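Local coordinates for peptidase M16 C-terminal domain-containing protein (PDB 3D3Y) that is of unknown function but carries an M16 peptidase-like domain of the kind named inactive and may bind a metal ion, at residues K256-Y267 with T310-I321. Sequence-based numbering, arbitrary orientation.
Sequences KLNLAYNTDIYY and TFRGFMTVQTGI. With ACT (acetate ion), chain E.
Thr319 OG1 donates to Leu257 O at 2.7 Å, in the carbonyl plane and on a lone pair. With OG1 set between its own backbone N and carbonyl carbon (chi1 72°), the hydroxyl lies against Leu257 of the neighbouring strand. Leu257 N bonds Thr319 O; in return Leu257 O takes only a weak bond from Thr319 N, whose hydrogen is shared with Asn258 OD1, 3.3 Å from that N and nearly along the C=O axis. The Asn258 and Gln318 amide planes stand 70° apart. Leu259 pairs with Val317 and Tyr261 with Met315 through reciprocal backbone bonds. Gly313 O then accepts from Thr263 N and weakly from Asp264 N, where Gly313 and Phe314 form a G1 bulge against Asp309 and Thr263 OG1 accepts from Ile265 N in an ST turn. Thr316 OG1 bonds an acetate, probably from the crystallisation liquor, whose OXT lies over the Phe314 ring. Selenomethionine Met315 makes a Met-aromatic contact with Tyr261, SE oblique to the ring, and Val317 CG2 meets the ring edge. Past the strands, Tyr267 N bonds Thr310 O, and Tyr267 CB sits over the Phe311 ring, a CH-pi contact. Tyr266 sets CE1 3.3 Å from Gly313 N, its hydroxyl bonded to Tyr235 O. Beneath helices 272-284 and 326-341 the sheet face is thus mainly apolar, its Thr319 hydroxyl satisfied by Leu257 O; the reverse mixes Asn258, Thr316 and Gln318 with Ala260 and Phe314.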
loop_
_atom_site.group_PDB
_atom_site.type_symbol
_atom_site.label_atom_id
_atom_site.label_comp_id
_atom_site.label_asym_id
_atom_site.label_seq_id
_atom_site.Cartn_x
_atom_site.Cartn_y
_atom_site.Cartn_z
ATOM N N LYS A 256 10.567 16.101 14.894
ATOM C CA LYS A 256 9.349 15.709 14.200
ATOM C C LYS A 256 8.198 15.733 15.171
ATOM O O LYS A 256 8.314 15.234 16.296
ATOM C CB LYS A 256 9.473 14.301 13.606
ATOM C CG LYS A 256 10.728 14.095 12.752
ATOM C CD LYS A 256 10.759 15.058 11.578
ATOM C CE LYS A 256 11.932 14.841 10.625
ATOM N NZ LYS A 256 11.872 15.882 9.521
ATOM N N LEU A 257 7.083 16.315 14.752
ATOM C CA LEU A 257 5.901 16.287 15.608
ATOM C C LEU A 257 4.702 15.826 14.796
ATOM O O LEU A 257 4.248 16.532 13.883
ATOM C CB LEU A 257 5.671 17.678 16.268
ATOM C CG LEU A 257 4.394 17.831 17.124
ATOM C CD1 LEU A 257 4.395 16.842 18.349
ATOM C CD2 LEU A 257 4.211 19.297 17.592
ATOM N N ASN A 258 4.201 14.639 15.121
ATOM C CA ASN A 258 3.132 14.016 14.341
ATOM C C ASN A 258 1.896 13.708 15.187
ATOM O O ASN A 258 2.003 13.431 16.394
ATOM C CB ASN A 258 3.625 12.700 13.690
ATOM C CG ASN A 258 4.805 12.907 12.752
ATOM O OD1 ASN A 258 5.028 14.004 12.207
ATOM N ND2 ASN A 258 5.577 11.830 12.546
ATOM N N LEU A 259 0.732 13.713 14.551
ATOM C CA LEU A 259 -0.554 13.546 15.261
ATOM C C LEU A 259 -1.398 12.580 14.456
ATOM O O LEU A 259 -1.436 12.663 13.217
ATOM C CB LEU A 259 -1.332 14.868 15.361
ATOM C CG LEU A 259 -0.802 16.067 16.146
ATOM C CD1 LEU A 259 0.338 16.782 15.387
ATOM C CD2 LEU A 259 -1.937 17.015 16.348
ATOM N N ALA A 260 -2.104 11.704 15.164
ATOM C CA ALA A 260 -2.999 10.746 14.545
ATOM C C ALA A 260 -4.400 10.912 15.097
ATOM O O ALA A 260 -4.608 10.923 16.322
ATOM C CB ALA A 260 -2.512 9.332 14.792
ATOM N N TYR A 261 -5.367 10.955 14.184
ATOM C CA TYR A 261 -6.765 11.130 14.510
ATOM C C TYR A 261 -7.574 9.955 14.003
ATOM O O TYR A 261 -7.293 9.453 12.915
ATOM C CB TYR A 261 -7.297 12.337 13.747
ATOM C CG TYR A 261 -6.649 13.670 14.020
ATOM C CD1 TYR A 261 -7.238 14.590 14.881
ATOM C CD2 TYR A 261 -5.482 14.037 13.356
ATOM C CE1 TYR A 261 -6.648 15.833 15.105
ATOM C CE2 TYR A 261 -4.894 15.284 13.552
ATOM C CZ TYR A 261 -5.489 16.169 14.417
ATOM O OH TYR A 261 -4.901 17.393 14.584
ATOM N N ASN A 262 -8.580 9.532 14.766
ATOM C CA ASN A 262 -9.552 8.550 14.290
ATOM C C ASN A 262 -10.588 9.314 13.440
ATOM O O ASN A 262 -11.135 10.339 13.883
ATOM C CB ASN A 262 -10.222 7.861 15.491
ATOM C CG ASN A 262 -11.221 6.778 15.084
ATOM O OD1 ASN A 262 -12.316 7.067 14.627
ATOM N ND2 ASN A 262 -10.851 5.541 15.287
ATOM N N THR A 263 -10.830 8.847 12.228
ATOM C CA THR A 263 -11.853 9.454 11.394
ATOM C C THR A 263 -13.107 8.610 11.353
ATOM O O THR A 263 -14.179 9.131 11.053
ATOM C CB THR A 263 -11.387 9.608 9.934
ATOM O OG1 THR A 263 -11.154 8.293 9.404
ATOM C CG2 THR A 263 -10.091 10.445 9.826
ATOM N N ASP A 264 -12.956 7.311 11.601
ATOM C CA ASP A 264 -14.012 6.344 11.360
ATOM C C ASP A 264 -14.643 6.464 9.939
ATOM O O ASP A 264 -15.806 6.151 9.761
ATOM C CB ASP A 264 -15.069 6.495 12.470
ATOM C CG ASP A 264 -15.953 5.269 12.624
ATOM O OD1 ASP A 264 -15.421 4.120 12.596
ATOM O OD2 ASP A 264 -17.185 5.467 12.795
ATOM N N ILE A 265 -13.883 6.920 8.934
ATOM C CA ILE A 265 -14.418 7.017 7.575
ATOM C C ILE A 265 -13.646 6.102 6.622
ATOM O O ILE A 265 -12.421 6.168 6.549
ATOM C CB ILE A 265 -14.403 8.469 7.039
ATOM C CG1 ILE A 265 -15.343 9.374 7.876
ATOM C CG2 ILE A 265 -14.815 8.512 5.557
ATOM C CD1 ILE A 265 -15.016 10.859 7.689
ATOM N N TYR A 266 -14.384 5.290 5.862
ATOM C CA TYR A 266 -13.780 4.225 5.047
ATOM C C TYR A 266 -14.166 4.341 3.602
ATOM O O TYR A 266 -15.137 5.023 3.255
ATOM C CB TYR A 266 -14.157 2.834 5.587
ATOM C CG TYR A 266 -13.549 2.606 6.961
ATOM C CD1 TYR A 266 -12.355 1.905 7.103
ATOM C CD2 TYR A 266 -14.149 3.129 8.105
ATOM C CE1 TYR A 266 -11.771 1.724 8.353
ATOM C CE2 TYR A 266 -13.577 2.953 9.375
ATOM C CZ TYR A 266 -12.396 2.256 9.488
ATOM O OH TYR A 266 -11.819 2.075 10.722
ATOM N N TYR A 267 -13.392 3.675 2.759
ATOM C CA TYR A 267 -13.652 3.594 1.341
ATOM C C TYR A 267 -15.107 3.137 1.175
ATOM O O TYR A 267 -15.525 2.194 1.827
ATOM C CB TYR A 267 -12.721 2.550 0.754
ATOM C CG TYR A 267 -12.737 2.441 -0.731
ATOM C CD1 TYR A 267 -11.923 3.253 -1.522
ATOM C CD2 TYR A 267 -13.553 1.504 -1.350
ATOM C CE1 TYR A 267 -11.925 3.117 -2.920
ATOM C CE2 TYR A 267 -13.576 1.346 -2.722
ATOM C CZ TYR A 267 -12.768 2.154 -3.511
ATOM O OH TYR A 267 -12.804 1.938 -4.869
ATOM N N THR A 310 -8.228 5.386 4.252
ATOM C CA THR A 310 -9.661 5.061 4.242
ATOM C C THR A 310 -9.898 3.546 4.299
ATOM O O THR A 310 -11.030 3.063 4.063
ATOM C CB THR A 310 -10.348 5.658 2.981
ATOM O OG1 THR A 310 -9.732 5.108 1.816
ATOM C CG2 THR A 310 -10.133 7.170 2.932
ATOM N N PHE A 311 -8.837 2.790 4.587
ATOM C CA PHE A 311 -8.970 1.373 4.928
ATOM C C PHE A 311 -8.734 1.069 6.432
ATOM O O PHE A 311 -9.193 0.040 6.948
ATOM C CB PHE A 311 -8.107 0.515 3.972
ATOM C CG PHE A 311 -8.594 0.578 2.516
ATOM C CD1 PHE A 311 -9.282 -0.486 1.955
ATOM C CD2 PHE A 311 -8.423 1.730 1.754
ATOM C CE1 PHE A 311 -9.758 -0.411 0.626
ATOM C CE2 PHE A 311 -8.926 1.819 0.439
ATOM C CZ PHE A 311 -9.566 0.749 -0.116
ATOM N N ARG A 312 -8.071 1.984 7.134
ATOM C CA ARG A 312 -7.837 1.820 8.574
ATOM C C ARG A 312 -8.480 2.942 9.402
ATOM O O ARG A 312 -8.286 2.982 10.612
ATOM C CB ARG A 312 -6.324 1.685 8.904
ATOM C CG ARG A 312 -5.658 0.467 8.292
ATOM C CD ARG A 312 -4.206 0.306 8.727
ATOM N NE ARG A 312 -3.341 1.380 8.267
ATOM C CZ ARG A 312 -2.103 1.558 8.723
ATOM N NH1 ARG A 312 -1.614 0.738 9.654
ATOM N NH2 ARG A 312 -1.365 2.538 8.252
ATOM N N GLY A 313 -9.218 3.850 8.752
ATOM C CA GLY A 313 -10.050 4.875 9.438
ATOM C C GLY A 313 -9.326 5.896 10.317
ATOM O O GLY A 313 -9.781 6.225 11.418
ATOM N N PHE A 314 -8.242 6.441 9.797
ATOM C CA PHE A 314 -7.444 7.393 10.525
ATOM C C PHE A 314 -6.775 8.367 9.572
ATOM O O PHE A 314 -6.747 8.172 8.349
ATOM C CB PHE A 314 -6.472 6.693 11.491
ATOM C CG PHE A 314 -5.155 6.281 10.881
ATOM C CD1 PHE A 314 -3.983 6.875 11.314
ATOM C CD2 PHE A 314 -5.071 5.266 9.917
ATOM C CE1 PHE A 314 -2.741 6.505 10.778
ATOM C CE2 PHE A 314 -3.829 4.891 9.370
ATOM C CZ PHE A 314 -2.669 5.513 9.795
HETATM N N MSE A 315 -6.271 9.452 10.124
HETATM C CA MSE A 315 -5.737 10.608 9.419
HETATM C C MSE A 315 -4.532 11.022 10.234
HETATM O O MSE A 315 -4.606 10.939 11.412
HETATM C CB MSE A 315 -6.774 11.724 9.524
HETATM C CG MSE A 315 -6.827 12.767 8.488
HETATM SE SE MSE A 315 -6.641 14.567 9.029
HETATM C CE MSE A 315 -5.265 14.379 10.147
ATOM N N THR A 316 -3.450 11.477 9.602
ATOM C CA THR A 316 -2.254 11.920 10.331
ATOM C C THR A 316 -1.832 13.298 9.849
ATOM O O THR A 316 -2.119 13.687 8.689
ATOM C CB THR A 316 -1.053 10.983 10.122
ATOM O OG1 THR A 316 -0.638 11.057 8.763
ATOM C CG2 THR A 316 -1.379 9.539 10.469
ATOM N N VAL A 317 -1.222 14.045 10.759
ATOM C CA VAL A 317 -0.597 15.278 10.462
ATOM C C VAL A 317 0.853 15.029 10.822
ATOM O O VAL A 317 1.144 14.502 11.906
ATOM C CB VAL A 317 -1.181 16.448 11.314
ATOM C CG1 VAL A 317 -0.289 17.727 11.217
ATOM C CG2 VAL A 317 -2.596 16.796 10.857
ATOM N N GLN A 318 1.754 15.388 9.911
ATOM C CA GLN A 318 3.183 15.246 10.136
ATOM C C GLN A 318 3.861 16.606 9.975
ATOM O O GLN A 318 3.612 17.291 8.982
ATOM C CB GLN A 318 3.756 14.278 9.099
ATOM C CG GLN A 318 3.220 12.851 9.222
ATOM C CD GLN A 318 3.819 11.968 8.154
ATOM O OE1 GLN A 318 5.050 11.928 7.959
ATOM N NE2 GLN A 318 2.953 11.282 7.427
ATOM N N THR A 319 4.703 16.990 10.942
ATOM C CA THR A 319 5.453 18.243 10.893
ATOM C C THR A 319 6.942 18.019 11.205
ATOM O O THR A 319 7.298 17.079 11.922
ATOM C CB THR A 319 4.859 19.311 11.883
ATOM O OG1 THR A 319 5.152 18.959 13.237
ATOM C CG2 THR A 319 3.295 19.421 11.741
ATOM N N GLY A 320 7.787 18.878 10.643
ATOM C CA GLY A 320 9.180 19.071 11.097
ATOM C C GLY A 320 9.246 20.451 11.721
ATOM O O GLY A 320 8.761 21.460 11.126
ATOM N N ILE A 321 9.822 20.520 12.920
ATOM C CA ILE A 321 9.809 21.756 13.718
ATOM C C ILE A 321 11.119 21.905 14.459
ATOM O O ILE A 321 11.919 20.960 14.485
ATOM C CB ILE A 321 8.624 21.800 14.755
ATOM C CG1 ILE A 321 8.792 20.739 15.849
ATOM C CG2 ILE A 321 7.220 21.644 14.039
ATOM C CD1 ILE A 321 7.815 20.894 17.041
HETATM C C ACT E . -1.226 7.933 6.859
HETATM O O ACT E . -0.293 8.695 7.250
HETATM O OXT ACT E . -2.428 8.359 6.904
HETATM C CH3 ACT E . -0.901 6.557 6.373
HETATM O O HOH W 1 6.690 11.940 9.835
HETATM O O HOH W 2 7.481 14.557 10.297
#